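PDB 2GGS: dTDP-4-dehydrorhamnose reductase from Sulfolobus tokodaii, which probably reduces the sugar-nucleotide intermediate dTDP-4-dehydrorhamnose in dTDP-rhamnose synthesis and binds NADPH in a Rossmann-type fold. Local coordinates for residues 68-74 with 127-131; 177-182 with 244-250. One frame throughout, in Å; residues are numbered along the deposited sequence.

Contact 1 of 2, residues 68-74 with 127-131; sequences TDVDKCE and INYYG. With NDP (NADPH dihydro-nicotinamide-adenine-dinucleotide phosphate), chain C.
Glu74 reaches across to the start of a helix that is not its own: its OE1 takes the N-H of Tyr129 at 2.8 Å, almost perfectly straight (178°) and on the syn side of the carboxylate. A bend at chi2 (77°) puts the carboxylate there. The backbone N-H groups starting helix 129-141 find different acceptors. Asn128, the N-cap, offers OD1 to Gly131 N at 2.8 Å, and the N-H of Tyr130 goes to a water that also donates to Val70 O and Glu74 OE1. Asp69 caps the partner helix likewise, through OD1 to Lys72 N.

Tyr130 packs its side chain against Thr68, Val70 and Cys73. Val70 CG2 touches its ring obliquely, 3.9 Å from CD2, while Cys73 SG sits at the ring edge, 5.2 Å from the centroid. Held this way, the ring carries OH to the nicotinamide ribose, 2.8 Å from O2D of NADPH, and Thr68 OG1 donates to the pyrophosphate oxygen O1A. Tyr130 and Lys134 have the spacing of the Tyr-X-X-X-Lys motif of short-chain dehydrogenases. Next to the contact, helix 77-97 packs Ala80 against Cys73 and Tyr129, and Asn128 ND2 bonds to Lys243 O in the loop after strand 231-234.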
loop_
_atom_site.group_PDB
_atom_site.type_symbol
_atom_site.label_atom_id
_atom_site.label_comp_id
_atom_site.label_asym_id
_atom_site.label_seq_id
_atom_site.Cartn_x
_atom_site.Cartn_y
_atom_site.Cartn_z
ATOM N N THR A 68 5.323 -6.491 3.122
ATOM C CA THR A 68 5.455 -5.077 3.475
ATOM C C THR A 68 6.316 -4.768 4.709
ATOM O O THR A 68 6.446 -3.604 5.098
ATOM C CB THR A 68 4.046 -4.443 3.664
ATOM O OG1 THR A 68 3.424 -5.054 4.792
ATOM C CG2 THR A 68 3.167 -4.666 2.423
ATOM N N ASP A 69 6.877 -5.802 5.338
ATOM C CA ASP A 69 7.843 -5.596 6.421
ATOM C C ASP A 69 9.170 -5.193 5.797
ATOM O O ASP A 69 9.894 -6.014 5.192
ATOM C CB ASP A 69 7.994 -6.862 7.269
ATOM C CG ASP A 69 8.921 -6.662 8.474
ATOM O OD1 ASP A 69 9.972 -5.970 8.382
ATOM O OD2 ASP A 69 8.584 -7.235 9.535
ATOM N N VAL A 70 9.477 -3.910 5.903
ATOM C CA VAL A 70 10.634 -3.335 5.243
ATOM C C VAL A 70 11.964 -3.983 5.650
ATOM O O VAL A 70 12.823 -4.255 4.801
ATOM C CB VAL A 70 10.655 -1.796 5.415
ATOM C CG1 VAL A 70 11.922 -1.202 4.843
ATOM C CG2 VAL A 70 9.392 -1.205 4.800
ATOM N N ASP A 71 12.129 -4.264 6.948
ATOM C CA ASP A 71 13.407 -4.811 7.409
ATOM C C ASP A 71 13.565 -6.259 7.010
ATOM O O ASP A 71 14.653 -6.673 6.623
ATOM C CB ASP A 71 13.550 -4.627 8.909
ATOM C CG ASP A 71 13.575 -3.174 9.281
ATOM O OD1 ASP A 71 14.506 -2.467 8.829
ATOM O OD2 ASP A 71 12.613 -2.737 9.949
ATOM N N LYS A 72 12.459 -6.990 7.038
ATOM C CA LYS A 72 12.446 -8.364 6.553
ATOM C C LYS A 72 12.809 -8.419 5.073
ATOM O O LYS A 72 13.616 -9.255 4.669
ATOM C CB LYS A 72 11.102 -9.009 6.798
ATOM C CG LYS A 72 10.984 -9.502 8.236
ATOM C CD LYS A 72 9.773 -10.404 8.458
ATOM C CE LYS A 72 9.679 -10.802 9.936
ATOM N NZ LYS A 72 10.064 -9.684 10.853
ATOM N N CYS A 73 12.265 -7.488 4.270
ATOM C CA CYS A 73 12.616 -7.446 2.834
ATOM C C CYS A 73 14.129 -7.249 2.617
ATOM O O CYS A 73 14.671 -7.714 1.612
ATOM C CB CYS A 73 11.838 -6.343 2.080
ATOM S SG CYS A 73 10.117 -6.628 1.845
ATOM N N GLU A 74 14.796 -6.533 3.524
ATOM C CA GLU A 74 16.200 -6.192 3.355
ATOM C C GLU A 74 17.098 -7.415 3.511
ATOM O O GLU A 74 18.134 -7.502 2.844
ATOM C CB GLU A 74 16.618 -5.087 4.348
ATOM C CG GLU A 74 17.907 -4.401 4.019
ATOM C CD GLU A 74 17.780 -3.379 2.875
ATOM O OE1 GLU A 74 16.672 -3.192 2.360
ATOM O OE2 GLU A 74 18.792 -2.767 2.491
ATOM N N ILE A 127 16.098 3.137 -2.087
ATOM C CA ILE A 127 17.254 2.917 -1.211
ATOM C C ILE A 127 17.095 1.758 -0.215
ATOM O O ILE A 127 17.925 1.570 0.689
ATOM C CB ILE A 127 17.701 4.229 -0.512
ATOM C CG1 ILE A 127 16.678 4.671 0.551
ATOM C CG2 ILE A 127 17.958 5.301 -1.574
ATOM C CD1 ILE A 127 17.134 5.924 1.420
ATOM N N ASN A 128 16.020 0.982 -0.353
ATOM C CA ASN A 128 15.880 -0.242 0.413
ATOM C C ASN A 128 15.295 -1.324 -0.481
ATOM O O ASN A 128 14.710 -0.990 -1.535
ATOM C CB ASN A 128 15.047 -0.029 1.696
ATOM C CG ASN A 128 13.685 0.600 1.425
ATOM O OD1 ASN A 128 12.874 0.075 0.661
ATOM N ND2 ASN A 128 13.433 1.736 2.064
ATOM N N TYR A 129 15.451 -2.594 -0.085
ATOM C CA TYR A 129 14.998 -3.693 -0.942
ATOM C C TYR A 129 13.456 -3.810 -1.036
ATOM O O TYR A 129 12.933 -4.279 -2.048
ATOM C CB TYR A 129 15.681 -5.041 -0.612
ATOM C CG TYR A 129 15.498 -5.934 -1.811
ATOM C CD1 TYR A 129 16.211 -5.679 -2.991
ATOM C CD2 TYR A 129 14.523 -6.942 -1.819
ATOM C CE1 TYR A 129 15.986 -6.448 -4.154
ATOM C CE2 TYR A 129 14.289 -7.708 -2.997
ATOM C CZ TYR A 129 15.041 -7.450 -4.138
ATOM O OH TYR A 129 14.793 -8.158 -5.305
ATOM N N TYR A 130 12.725 -3.395 -0.009
ATOM C CA TYR A 130 11.285 -3.349 -0.134
ATOM C C TYR A 130 10.949 -2.455 -1.339
ATOM O O TYR A 130 10.209 -2.865 -2.245
ATOM C CB TYR A 130 10.638 -2.788 1.148
ATOM C CG TYR A 130 9.188 -2.430 0.963
ATOM C CD1 TYR A 130 8.215 -3.402 0.765
ATOM C CD2 TYR A 130 8.787 -1.084 0.961
ATOM C CE1 TYR A 130 6.868 -3.060 0.600
ATOM C CE2 TYR A 130 7.435 -0.724 0.765
ATOM C CZ TYR A 130 6.489 -1.708 0.589
ATOM O OH TYR A 130 5.161 -1.385 0.436
ATOM N N GLY A 131 11.515 -1.248 -1.345
ATOM C CA GLY A 131 11.321 -0.307 -2.467
ATOM C C GLY A 131 11.734 -0.850 -3.839
ATOM O O GLY A 131 11.013 -0.710 -4.838
HETATM P PA NDP C . -0.548 -5.740 4.506
HETATM O O1A NDP C . 0.774 -6.100 5.042
HETATM O O2A NDP C . -1.549 -5.399 5.545
HETATM O O5B NDP C . -1.151 -6.886 3.601
HETATM C C5B NDP C . -0.308 -7.685 2.790
HETATM C C4B NDP C . -1.232 -8.620 2.053
HETATM O O4B NDP C . -0.439 -9.347 1.111
HETATM C C3B NDP C . -1.962 -9.593 2.965
HETATM O O3B NDP C . -3.285 -9.717 2.516
HETATM C C2B NDP C . -1.188 -10.892 2.705
HETATM O O2B NDP C . -2.054 -11.969 2.896
HETATM C C1B NDP C . -0.842 -10.702 1.235
HETATM N N9A NDP C . 0.265 -11.575 0.833
HETATM C C8A NDP C . 1.571 -11.474 1.204
HETATM N N7A NDP C . 2.261 -12.500 0.628
HETATM C C5A NDP C . 1.388 -13.228 -0.089
HETATM C C6A NDP C . 1.533 -14.386 -0.863
HETATM N N6A NDP C . 2.727 -15.040 -0.904
HETATM N N1A NDP C . 0.400 -14.887 -1.446
HETATM C C2A NDP C . -0.855 -14.303 -1.325
HETATM N N3A NDP C . -0.988 -13.176 -0.550
HETATM C C4A NDP C . 0.115 -12.670 0.049
HETATM O O3 NDP C . -0.209 -4.557 3.449
HETATM P PN NDP C . -1.077 -3.215 3.175
HETATM O O1N NDP C . -2.501 -3.444 3.071
HETATM O O2N NDP C . -0.520 -2.268 4.168
HETATM O O5D NDP C . -0.453 -2.798 1.762
HETATM C C5D NDP C . -1.226 -2.912 0.572
HETATM C C4D NDP C . -0.414 -2.532 -0.660
HETATM O O4D NDP C . 0.008 -1.196 -0.514
HETATM C C3D NDP C . 0.850 -3.361 -0.869
HETATM O O3D NDP C . 0.998 -3.420 -2.263
HETATM C C2D NDP C . 1.946 -2.515 -0.269
HETATM O O2D NDP C . 3.199 -2.840 -0.845
HETATM C C1D NDP C . 1.427 -1.112 -0.667
HETATM N N1N NDP C . 1.984 -0.081 0.217
HETATM C C2N NDP C . 1.910 -0.291 1.567
HETATM C C3N NDP C . 2.234 0.706 2.477
HETATM C C7N NDP C . 2.128 0.415 3.939
HETATM O O7N NDP C . 2.676 1.335 4.855
HETATM N N7N NDP C . 1.539 -0.705 4.351
HETATM C C4N NDP C . 2.697 2.069 1.996
HETATM C C5N NDP C . 2.781 2.198 0.493
HETATM C C6N NDP C . 2.407 1.119 -0.318
HETATM P P2B NDP C . -2.002 -12.909 4.263
HETATM O O1X NDP C . -3.320 -13.571 4.221
HETATM O O2X NDP C . -1.797 -12.030 5.449
HETATM O O3X NDP C . -0.819 -13.907 4.173
HETATM O O HOH W 1 13.800 -3.081 2.538
HETATM O O HOH W 2 18.446 -0.100 2.854
#

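Contact 2 of 2, residues 177-182 with 244-250; sequences FKGYYS and RPYDSSL
Tyr180 and Asp247 pair as a single bridge between two segments running the same way, with a backbone bond on each side of the pair. Tyr180 N gives its hydrogen to Tyr246 O at 2.8 Å, in the carbonyl plane, and Ser248 N returns one to Tyr180 O at 3.0 Å. Gly179 CA comes within 3.0 Å of Tyr246 O, where a side chain would collide with that carbonyl. Farther along, Leu250 N bonds to Ser182 OG.

Among the side-chain polar groups, Asp247 OD1 does double duty: it accepts from Ser249 N, closing an Asx turn, and from Ser249 OG at 2.6 Å. Its OD2 pairs with Arg211, whose guanidinium also makes a cation-pi contact with the Tyr180 ring. Putting an alanine in place of this aspartate would take away both bonds to Ser249 and is likely to let the turn shift and leave Arg211 without its carboxylate mate. A water lies within hydrogen-bonding distance of Tyr180 O, Pro245 O and Ser248 OG, its two hydrogens shared among them; Ser248 OG also bonds to Asp108.

The rings form the remaining contacts. Tyr180 turns an edge to the face of Tyr246 in an offset edge-to-face pair, planes 79° apart, with CE1 3.6 Å from Tyr246 OH. Tyr246 swings its ring back beside 178-180 because its CG stands opposite the backbone N (chi1 179°), and Tyr246 CE1 is 3.3 Å from Lys178 O. Phe177 lies with one face under Arg244 CB, a CH-pi contact 4.3 Å from the centroid, while Pro245 O meets the ring edge.

The other flank of 177-182 is tied by backbone bonds to Val234, at the end of strand 231-234, and to Ile212 in strand 212-213; helix 214-224 packs Leu217 on Tyr181.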
loop_
_atom_site.group_PDB
_atom_site.type_symbol
_atom_site.label_atom_id
_atom_site.label_comp_id
_atom_site.label_asym_id
_atom_site.label_seq_id
_atom_site.Cartn_x
_atom_site.Cartn_y
_atom_site.Cartn_z
ATOM N N PHE A 177 11.251 8.546 13.397
ATOM C CA PHE A 177 12.172 8.842 12.328
ATOM C C PHE A 177 12.061 10.299 11.876
ATOM O O PHE A 177 10.964 10.788 11.601
ATOM C CB PHE A 177 11.900 7.893 11.147
ATOM C CG PHE A 177 12.775 8.129 9.945
ATOM C CD1 PHE A 177 14.171 8.021 10.038
ATOM C CD2 PHE A 177 12.208 8.411 8.694
ATOM C CE1 PHE A 177 14.995 8.221 8.918
ATOM C CE2 PHE A 177 13.021 8.621 7.554
ATOM C CZ PHE A 177 14.427 8.505 7.667
ATOM N N LYS A 178 13.204 10.975 11.803
ATOM C CA LYS A 178 13.273 12.303 11.190
ATOM C C LYS A 178 13.133 12.194 9.680
ATOM O O LYS A 178 14.112 11.928 8.977
ATOM C CB LYS A 178 14.581 13.024 11.554
ATOM C CG LYS A 178 14.661 14.495 11.086
ATOM C CD LYS A 178 16.002 15.115 11.519
ATOM C CE LYS A 178 16.342 16.393 10.807
ATOM N NZ LYS A 178 17.795 16.672 11.051
ATOM N N GLY A 179 11.911 12.424 9.199
ATOM C CA GLY A 179 11.625 12.406 7.770
ATOM C C GLY A 179 10.131 12.503 7.550
ATOM O O GLY A 179 9.353 12.434 8.515
ATOM N N TYR A 180 9.746 12.621 6.283
ATOM C CA TYR A 180 8.380 13.019 5.864
ATOM C C TYR A 180 7.848 11.807 5.129
ATOM O O TYR A 180 8.582 11.211 4.324
ATOM C CB TYR A 180 8.409 14.263 5.038
ATOM C CG TYR A 180 8.979 15.429 5.835
ATOM C CD1 TYR A 180 10.343 15.591 5.928
ATOM C CD2 TYR A 180 8.137 16.344 6.480
ATOM C CE1 TYR A 180 10.888 16.610 6.653
ATOM C CE2 TYR A 180 8.681 17.422 7.234
ATOM C CZ TYR A 180 10.062 17.534 7.295
ATOM O OH TYR A 180 10.662 18.572 7.993
ATOM N N TYR A 181 6.563 11.542 5.231
ATOM C CA TYR A 181 5.794 10.985 4.140
ATOM C C TYR A 181 4.344 11.427 4.003
ATOM O O TYR A 181 3.996 12.515 4.468
ATOM C CB TYR A 181 5.879 9.443 4.461
ATOM C CG TYR A 181 5.112 8.946 5.725
ATOM C CD1 TYR A 181 4.997 9.742 6.890
ATOM C CD2 TYR A 181 4.557 7.664 5.758
ATOM C CE1 TYR A 181 4.295 9.310 8.014
ATOM C CE2 TYR A 181 3.875 7.194 6.895
ATOM C CZ TYR A 181 3.739 8.020 8.023
ATOM O OH TYR A 181 3.022 7.561 9.112
ATOM N N SER A 182 3.492 10.605 3.369
ATOM C CA SER A 182 2.131 11.025 3.104
ATOM C C SER A 182 1.075 9.953 3.513
ATOM O O SER A 182 0.398 9.382 2.661
ATOM C CB SER A 182 1.969 11.416 1.614
ATOM O OG SER A 182 2.568 10.464 0.802
ATOM N N ARG A 244 15.483 4.133 5.387
ATOM C CA ARG A 244 14.209 4.733 4.912
ATOM C C ARG A 244 14.509 6.009 4.142
ATOM O O ARG A 244 15.438 6.725 4.504
ATOM C CB ARG A 244 13.286 5.045 6.099
ATOM C CG ARG A 244 12.331 3.919 6.522
ATOM C CD ARG A 244 13.052 2.624 6.882
ATOM N NE ARG A 244 12.110 1.692 7.507
ATOM C CZ ARG A 244 12.493 0.556 8.106
ATOM N NH1 ARG A 244 13.785 0.226 8.133
ATOM N NH2 ARG A 244 11.595 -0.248 8.657
ATOM N N PRO A 245 13.716 6.311 3.089
ATOM C CA PRO A 245 13.874 7.593 2.374
ATOM C C PRO A 245 13.552 8.762 3.298
ATOM O O PRO A 245 12.621 8.690 4.085
ATOM C CB PRO A 245 12.863 7.494 1.207
ATOM C CG PRO A 245 11.866 6.449 1.652
ATOM C CD PRO A 245 12.646 5.471 2.502
ATOM N N TYR A 246 14.358 9.817 3.230
ATOM C CA TYR A 246 14.143 10.999 4.093
ATOM C C TYR A 246 12.775 11.668 3.919
ATOM O O TYR A 246 12.062 11.866 4.894
ATOM C CB TYR A 246 15.240 12.033 3.874
ATOM C CG TYR A 246 15.031 13.269 4.717
ATOM C CD1 TYR A 246 15.144 13.207 6.108
ATOM C CD2 TYR A 246 14.681 14.475 4.134
ATOM C CE1 TYR A 246 14.930 14.341 6.899
ATOM C CE2 TYR A 246 14.465 15.620 4.915
ATOM C CZ TYR A 246 14.602 15.533 6.294
ATOM O OH TYR A 246 14.416 16.653 7.088
ATOM N N ASP A 247 12.424 12.000 2.690
ATOM C CA ASP A 247 11.135 12.593 2.371
ATOM C C ASP A 247 10.531 11.851 1.206
ATOM O O ASP A 247 10.835 12.148 0.039
ATOM C CB ASP A 247 11.260 14.088 2.035
ATOM C CG ASP A 247 9.921 14.742 1.841
ATOM O OD1 ASP A 247 8.914 14.014 1.679
ATOM O OD2 ASP A 247 9.836 15.995 1.871
ATOM N N SER A 248 9.671 10.891 1.514
ATOM C CA SER A 248 9.016 10.108 0.429
ATOM C C SER A 248 7.592 10.613 0.160
ATOM O O SER A 248 6.782 9.969 -0.508
ATOM C CB SER A 248 9.055 8.612 0.787
ATOM O OG SER A 248 8.292 8.360 1.939
ATOM N N SER A 249 7.279 11.830 0.632
ATOM C CA SER A 249 5.939 12.329 0.415
ATOM C C SER A 249 5.626 12.313 -1.080
ATOM O O SER A 249 6.535 12.496 -1.919
ATOM C CB SER A 249 5.780 13.750 0.984
ATOM O OG SER A 249 6.737 14.604 0.422
ATOM N N LEU A 250 4.343 12.082 -1.394
ATOM C CA LEU A 250 3.861 12.078 -2.788
ATOM C C LEU A 250 3.036 13.298 -3.122
ATOM O O LEU A 250 2.305 13.809 -2.282
ATOM C CB LEU A 250 2.999 10.839 -3.076
ATOM C CG LEU A 250 3.702 9.515 -2.787
ATOM C CD1 LEU A 250 2.667 8.430 -3.246
ATOM C CD2 LEU A 250 5.024 9.452 -3.558
HETATM O O HOH W 3 9.780 8.328 4.178
#

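Overall arrangement
From the N terminus, the chain leaves strand 60-63 of the seven-stranded parallel sheet and enters 68-74; contact 1 then closes a loop of 52 residues that holds helix 77-97 and strand 101-107. Contact 2 follows in series, closing a second loop of 61 residues with strand 203-206, helix 214-224 and strand 231-234, so the two loops neither nest nor cross. The contacts nevertheless touch: Asp71 OD1 and Arg244 NH1 form a salt bridge at 2.9 Å, and Ile127 CD1 packs on Arg244 and Pro245. Segment 244-250 therefore joins the two helix starts of contact 1, next to the NADPH site, to strand 180-181, which pairs in turn with strand 212-213.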